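Local coordinates for plasmin and fibronectin-binding protein A (Streptococcus pneumoniae, PDB 4MR0), which acts as a fibronectin-dependent surface adhesin and invasin that binds human fibronectin, plasmin, plasminogen and serum albumin, at residues A245-N250 with K313-A318; H268-A273 with E303-E308. All blocks are in the same frame, centred on the assembly; numbering follows the deposited sequence.

Contact 1: residues A245-N250 with K313-A318. With MN (manganese (II) ion), chain G.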
loop_
_atom_site.group_PDB
_atom_site.type_symbol
_atom_site.label_atom_id
_atom_site.label_comp_id
_atom_site.label_asym_id
_atom_site.label_seq_id
_atom_site.Cartn_x
_atom_site.Cartn_y
_atom_site.Cartn_z
ATOM N N ALA A 245 -0.347 10.047 -9.771
ATOM C CA ALA A 245 0.716 10.150 -10.772
ATOM C C ALA A 245 0.645 9.113 -11.887
ATOM O O ALA A 245 0.819 9.445 -13.063
ATOM C CB ALA A 245 2.090 10.064 -10.092
ATOM N N PHE A 246 0.399 7.859 -11.515
ATOM C CA PHE A 246 0.356 6.771 -12.488
ATOM C C PHE A 246 -0.877 5.879 -12.410
ATOM O O PHE A 246 -1.326 5.522 -11.326
ATOM C CB PHE A 246 1.582 5.859 -12.312
ATOM C CG PHE A 246 2.883 6.474 -12.748
ATOM C CD1 PHE A 246 3.285 6.411 -14.079
ATOM C CD2 PHE A 246 3.727 7.080 -11.819
ATOM C CE1 PHE A 246 4.513 6.941 -14.481
ATOM C CE2 PHE A 246 4.955 7.612 -12.211
ATOM C CZ PHE A 246 5.352 7.542 -13.539
ATOM N N ALA A 247 -1.410 5.524 -13.576
ATOM C CA ALA A 247 -2.532 4.597 -13.676
ATOM C C ALA A 247 -1.993 3.552 -14.651
ATOM O O ALA A 247 -2.010 3.742 -15.868
ATOM C CB ALA A 247 -3.765 5.277 -14.249
ATOM N N ILE A 248 -1.476 2.464 -14.091
ATOM C CA ILE A 248 -0.891 1.375 -14.858
ATOM C C ILE A 248 -1.888 0.226 -14.971
ATOM O O ILE A 248 -2.168 -0.458 -13.993
ATOM C CB ILE A 248 0.398 0.886 -14.162
ATOM C CG1 ILE A 248 1.379 2.061 -14.022
ATOM C CG2 ILE A 248 1.039 -0.245 -14.955
ATOM C CD1 ILE A 248 2.519 1.787 -13.084
ATOM N N GLY A 249 -2.426 0.022 -16.167
ATOM C CA GLY A 249 -3.392 -1.046 -16.346
ATOM C C GLY A 249 -3.100 -1.942 -17.529
ATOM O O GLY A 249 -2.703 -1.467 -18.595
ATOM N N ASN A 250 -3.301 -3.243 -17.338
ATOM C CA ASN A 250 -3.068 -4.229 -18.387
ATOM C C ASN A 250 -1.662 -4.074 -18.959
ATOM O O ASN A 250 -1.442 -4.273 -20.157
ATOM C CB ASN A 250 -4.109 -4.058 -19.512
ATOM C CG ASN A 250 -4.338 -5.344 -20.307
ATOM O OD1 ASN A 250 -4.949 -5.328 -21.387
ATOM N ND2 ASN A 250 -3.861 -6.458 -19.775
ATOM N N LYS A 313 -14.732 -0.882 -11.467
ATOM C CA LYS A 313 -14.944 -0.341 -10.129
ATOM C C LYS A 313 -13.636 0.203 -9.544
ATOM O O LYS A 313 -13.592 1.317 -9.023
ATOM C CB LYS A 313 -15.509 -1.431 -9.212
ATOM C CG LYS A 313 -15.685 -1.006 -7.757
ATOM C CD LYS A 313 -16.793 0.024 -7.600
ATOM C CE LYS A 313 -16.867 0.547 -6.166
ATOM N NZ LYS A 313 -17.025 -0.557 -5.169
ATOM N N GLY A 314 -12.567 -0.584 -9.630
ATOM C CA GLY A 314 -11.289 -0.135 -9.103
ATOM C C GLY A 314 -10.408 0.590 -10.114
ATOM O O GLY A 314 -9.431 1.229 -9.744
ATOM N N PHE A 315 -10.743 0.496 -11.396
ATOM C CA PHE A 315 -9.935 1.138 -12.434
ATOM C C PHE A 315 -10.905 1.708 -13.477
ATOM O O PHE A 315 -11.022 1.194 -14.589
ATOM C CB PHE A 315 -8.996 0.092 -13.064
ATOM C CG PHE A 315 -7.759 0.673 -13.687
ATOM C CD1 PHE A 315 -6.696 1.102 -12.892
ATOM C CD2 PHE A 315 -7.663 0.809 -15.068
ATOM C CE1 PHE A 315 -5.552 1.654 -13.469
ATOM C CE2 PHE A 315 -6.527 1.359 -15.655
ATOM C CZ PHE A 315 -5.467 1.787 -14.850
ATOM N N PRO A 316 -11.611 2.790 -13.119
ATOM C CA PRO A 316 -12.595 3.468 -13.971
ATOM C C PRO A 316 -12.066 4.189 -15.206
ATOM O O PRO A 316 -12.836 4.828 -15.927
ATOM C CB PRO A 316 -13.285 4.420 -12.996
ATOM C CG PRO A 316 -12.163 4.814 -12.088
ATOM C CD PRO A 316 -11.460 3.494 -11.829
ATOM N N TYR A 317 -10.771 4.061 -15.470
ATOM C CA TYR A 317 -10.144 4.725 -16.608
ATOM C C TYR A 317 -10.268 3.951 -17.911
ATOM O O TYR A 317 -9.967 4.479 -18.980
ATOM C CB TYR A 317 -8.668 4.970 -16.292
ATOM C CG TYR A 317 -8.480 5.384 -14.854
ATOM C CD1 TYR A 317 -8.999 6.591 -14.388
ATOM C CD2 TYR A 317 -7.872 4.525 -13.935
ATOM C CE1 TYR A 317 -8.928 6.935 -13.041
ATOM C CE2 TYR A 317 -7.795 4.855 -12.588
ATOM C CZ TYR A 317 -8.330 6.061 -12.148
ATOM O OH TYR A 317 -8.295 6.385 -10.816
ATOM N N ALA A 318 -10.709 2.699 -17.818
ATOM C CA ALA A 318 -10.859 1.859 -18.995
ATOM C C ALA A 318 -12.087 0.960 -18.875
ATOM O O ALA A 318 -12.740 0.919 -17.824
ATOM C CB ALA A 318 -9.603 1.011 -19.192
HETATM MN MN MN G . -7.910 1.609 -8.229
#
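Chi1 (-155°) sets Phe315 CG anti to the backbone N, and the ring beyond it ends against Ala247 and Gly249 of strand 246-249; Tyr317 has CG anti to its carbonyl carbon instead (chi1 -39°), and the edge of its ring comes over a face of Phe315. The strand belongs to the right-handed parallel beta-helix of the pectate lyase-like type that forms this part of the adhesin, and 313-318 is part of the long loop between strands 306-308 and 329-337, folded back over the outside of earlier coils. No hydrogen bond joins the two segments; the contact is apolar packing, burying 149 Å² in all. The far end of the Phe315 ring does most of the touching. Phe315 CZ lies 3.9 Å from Ala247 CB and 3.8 Å from Gly249 N, and Ala247 C sits at the ring edge, near the ring plane. Phe315 CE2 lies 4.0 Å from Gly249 CA; Gly249 presents bare backbone here, and the ring packs directly on it. Tyr317 adds a lighter touch, CD2 to Ala247 CB at 4.2 Å. Within the loop the two aromatic rings pack together: Tyr317 CD2 lies 3.5 Å above the plane of Phe315, over its centre, while Phe315 CD1 is at the edge of the tyrosine ring. A type I turn from Phe315 to Ala318 brings the second ring round to the first. Outside the pair, Trp208 meets Phe315 edge-to-face and Ile192 touches both Ala247 and Tyr317. The buried phenol is not left without a polar partner, since Tyr317 OH is hydrogen-bonded to Gln271 NE2. Just before Phe315, the loop backbone enters the metal site, where Gly314 O binds manganese at 2.2 Å.

Contact 2: residues H268-A273 with E303-E308. With MN (manganese (II) ion), chain G.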
loop_
_atom_site.group_PDB
_atom_site.type_symbol
_atom_site.label_atom_id
_atom_site.label_comp_id
_atom_site.label_asym_id
_atom_site.label_seq_id
_atom_site.Cartn_x
_atom_site.Cartn_y
_atom_site.Cartn_z
ATOM N N HIS A 268 -4.514 8.052 -5.079
ATOM C CA HIS A 268 -3.490 7.029 -5.247
ATOM C C HIS A 268 -2.359 7.601 -6.086
ATOM O O HIS A 268 -2.591 8.037 -7.209
ATOM C CB HIS A 268 -4.058 5.822 -5.999
ATOM C CG HIS A 268 -5.319 5.275 -5.412
ATOM N ND1 HIS A 268 -5.364 4.665 -4.178
ATOM C CD2 HIS A 268 -6.576 5.212 -5.913
ATOM C CE1 HIS A 268 -6.594 4.242 -3.947
ATOM N NE2 HIS A 268 -7.348 4.560 -4.984
ATOM N N ALA A 269 -1.145 7.605 -5.553
ATOM C CA ALA A 269 -0.018 8.102 -6.319
ATOM C C ALA A 269 0.165 7.148 -7.495
ATOM O O ALA A 269 0.470 7.561 -8.613
ATOM C CB ALA A 269 1.239 8.124 -5.464
ATOM N N ILE A 270 -0.045 5.863 -7.229
ATOM C CA ILE A 270 0.106 4.839 -8.248
ATOM C C ILE A 270 -0.956 3.757 -8.122
ATOM O O ILE A 270 -1.254 3.295 -7.025
ATOM C CB ILE A 270 1.484 4.139 -8.133
ATOM C CG1 ILE A 270 2.614 5.152 -8.338
ATOM C CG2 ILE A 270 1.583 3.003 -9.156
ATOM C CD1 ILE A 270 4.005 4.584 -8.053
ATOM N N GLN A 271 -1.530 3.360 -9.254
ATOM C CA GLN A 271 -2.504 2.270 -9.286
ATOM C C GLN A 271 -1.960 1.263 -10.285
ATOM O O GLN A 271 -1.669 1.605 -11.429
ATOM C CB GLN A 271 -3.888 2.739 -9.744
ATOM C CG GLN A 271 -4.615 3.617 -8.737
ATOM C CD GLN A 271 -5.944 4.127 -9.267
ATOM O OE1 GLN A 271 -6.929 3.389 -9.321
ATOM N NE2 GLN A 271 -5.974 5.394 -9.668
ATOM N N ILE A 272 -1.814 0.024 -9.834
ATOM C CA ILE A 272 -1.301 -1.058 -10.662
ATOM C C ILE A 272 -2.439 -2.055 -10.721
ATOM O O ILE A 272 -2.736 -2.720 -9.728
ATOM C CB ILE A 272 -0.060 -1.703 -9.993
ATOM C CG1 ILE A 272 1.032 -0.646 -9.818
ATOM C CG2 ILE A 272 0.455 -2.871 -10.835
ATOM C CD1 ILE A 272 2.184 -1.093 -8.915
ATOM N N ALA A 273 -3.076 -2.140 -11.884
ATOM C CA ALA A 273 -4.232 -3.010 -12.076
ATOM C C ALA A 273 -4.062 -3.948 -13.254
ATOM O O ALA A 273 -3.786 -3.509 -14.369
ATOM C CB ALA A 273 -5.485 -2.151 -12.286
ATOM N N GLU A 303 -4.989 4.284 -0.787
ATOM C CA GLU A 303 -3.612 3.814 -0.663
ATOM C C GLU A 303 -2.733 4.592 -1.640
ATOM O O GLU A 303 -3.147 4.853 -2.769
ATOM C CB GLU A 303 -3.529 2.316 -0.994
ATOM C CG GLU A 303 -4.455 1.417 -0.173
ATOM C CD GLU A 303 -5.818 1.205 -0.818
ATOM O OE1 GLU A 303 -6.118 1.859 -1.845
ATOM O OE2 GLU A 303 -6.593 0.379 -0.294
ATOM N N SER A 304 -1.527 4.967 -1.220
ATOM C CA SER A 304 -0.627 5.701 -2.112
ATOM C C SER A 304 -0.194 4.825 -3.288
ATOM O O SER A 304 0.036 5.315 -4.401
ATOM C CB SER A 304 0.578 6.211 -1.333
ATOM O OG SER A 304 0.139 7.171 -0.381
ATOM N N ILE A 305 -0.065 3.528 -3.032
ATOM C CA ILE A 305 0.253 2.573 -4.082
ATOM C C ILE A 305 -0.768 1.457 -3.942
ATOM O O ILE A 305 -0.708 0.653 -3.010
ATOM C CB ILE A 305 1.662 1.967 -3.948
ATOM C CG1 ILE A 305 2.725 3.062 -4.093
ATOM C CG2 ILE A 305 1.865 0.914 -5.038
ATOM C CD1 ILE A 305 4.156 2.550 -3.937
ATOM N N GLN A 306 -1.724 1.427 -4.859
ATOM C CA GLN A 306 -2.756 0.408 -4.841
ATOM C C GLN A 306 -2.399 -0.659 -5.868
ATOM O O GLN A 306 -2.012 -0.349 -6.994
ATOM C CB GLN A 306 -4.117 1.038 -5.174
ATOM C CG GLN A 306 -5.278 0.051 -5.221
ATOM C CD GLN A 306 -6.594 0.732 -5.548
ATOM O OE1 GLN A 306 -6.644 1.633 -6.383
ATOM N NE2 GLN A 306 -7.667 0.297 -4.896
ATOM N N ILE A 307 -2.516 -1.916 -5.459
ATOM C CA ILE A 307 -2.231 -3.055 -6.318
ATOM C C ILE A 307 -3.563 -3.787 -6.339
ATOM O O ILE A 307 -4.014 -4.314 -5.321
ATOM C CB ILE A 307 -1.131 -3.935 -5.703
ATOM C CG1 ILE A 307 0.133 -3.096 -5.496
ATOM C CG2 ILE A 307 -0.850 -5.137 -6.607
ATOM C CD1 ILE A 307 1.186 -3.780 -4.628
ATOM N N GLU A 308 -4.191 -3.839 -7.505
ATOM C CA GLU A 308 -5.515 -4.427 -7.583
ATOM C C GLU A 308 -5.778 -5.172 -8.878
ATOM O O GLU A 308 -4.993 -5.101 -9.823
ATOM C CB GLU A 308 -6.526 -3.286 -7.483
ATOM C CG GLU A 308 -6.444 -2.373 -8.720
ATOM C CD GLU A 308 -7.077 -1.011 -8.528
ATOM O OE1 GLU A 308 -8.161 -0.929 -7.911
ATOM O OE2 GLU A 308 -6.493 -0.018 -9.016
HETATM MN MN MN G . -7.910 1.609 -8.229
#
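Gln271, Gln306 and Glu308 reach from adjacent strands to one manganese ion. Gln271 OE1 binds at 2.3 Å and Gln306 OE1 at 2.2 Å, each through an amide oxygen, whereas Glu308 is bidentate but uneven, OE2 at 2.3 Å and OE1 at 2.6 Å. Chi1 of 67° sets Glu308 CG between its backbone N and carbonyl carbon, where it also packs on Ala273 CB. The Tyr317 bond to Gln271 NE2 leaves OE1 of that amide turned to the metal, and Gly314 O is the remaining protein ligand.

Backbone hydrogen bonds pair strands 270-273 and 306-308 in parallel, their axes 13° apart: Ile270 N to Ser304 O, Gln306 N to Ile270 O, Ile272 N to Gln306 O and Glu308 N to Ile272 O. This is the rung-to-rung ladder of a parallel beta-helix, and matching residues of successive coils lie side by side. On the face away from the metal Ile270 CB is 4.4 Å from Ile305 CG1 and Ile272 lies beside Ile307, where Phe285 and Val329 join them.

Ahead of the strands, one side-chain bond joins the segments. His268 ND1 donates to a lone pair of Glu303 O at 2.6 Å, with the acceptor close to the ring plane. Over one face of the same imidazole, 3.3 Å above its plane and toward the rim, lies Gln306 OE1.

In the fold
Coming from the N terminus through the earlier coils, the chain reaches strand 243-252, then 270-273 one coil on, and next 306-308. Contact 2 closes the inner loop, joining the last two of these strands as neighbouring rungs. Contact 1 closes the outer loop when the segment 313-318, in the excursion before strand 329-337, folds back to the first strand; contact 2 is thus nested inside it. Strands 243-252 and 270-273 are themselves neighbours, Ile248 N lying 2.8 Å from Gln271 O in a probable hydrogen bond. The shared manganese ties the returning loop to both later coils.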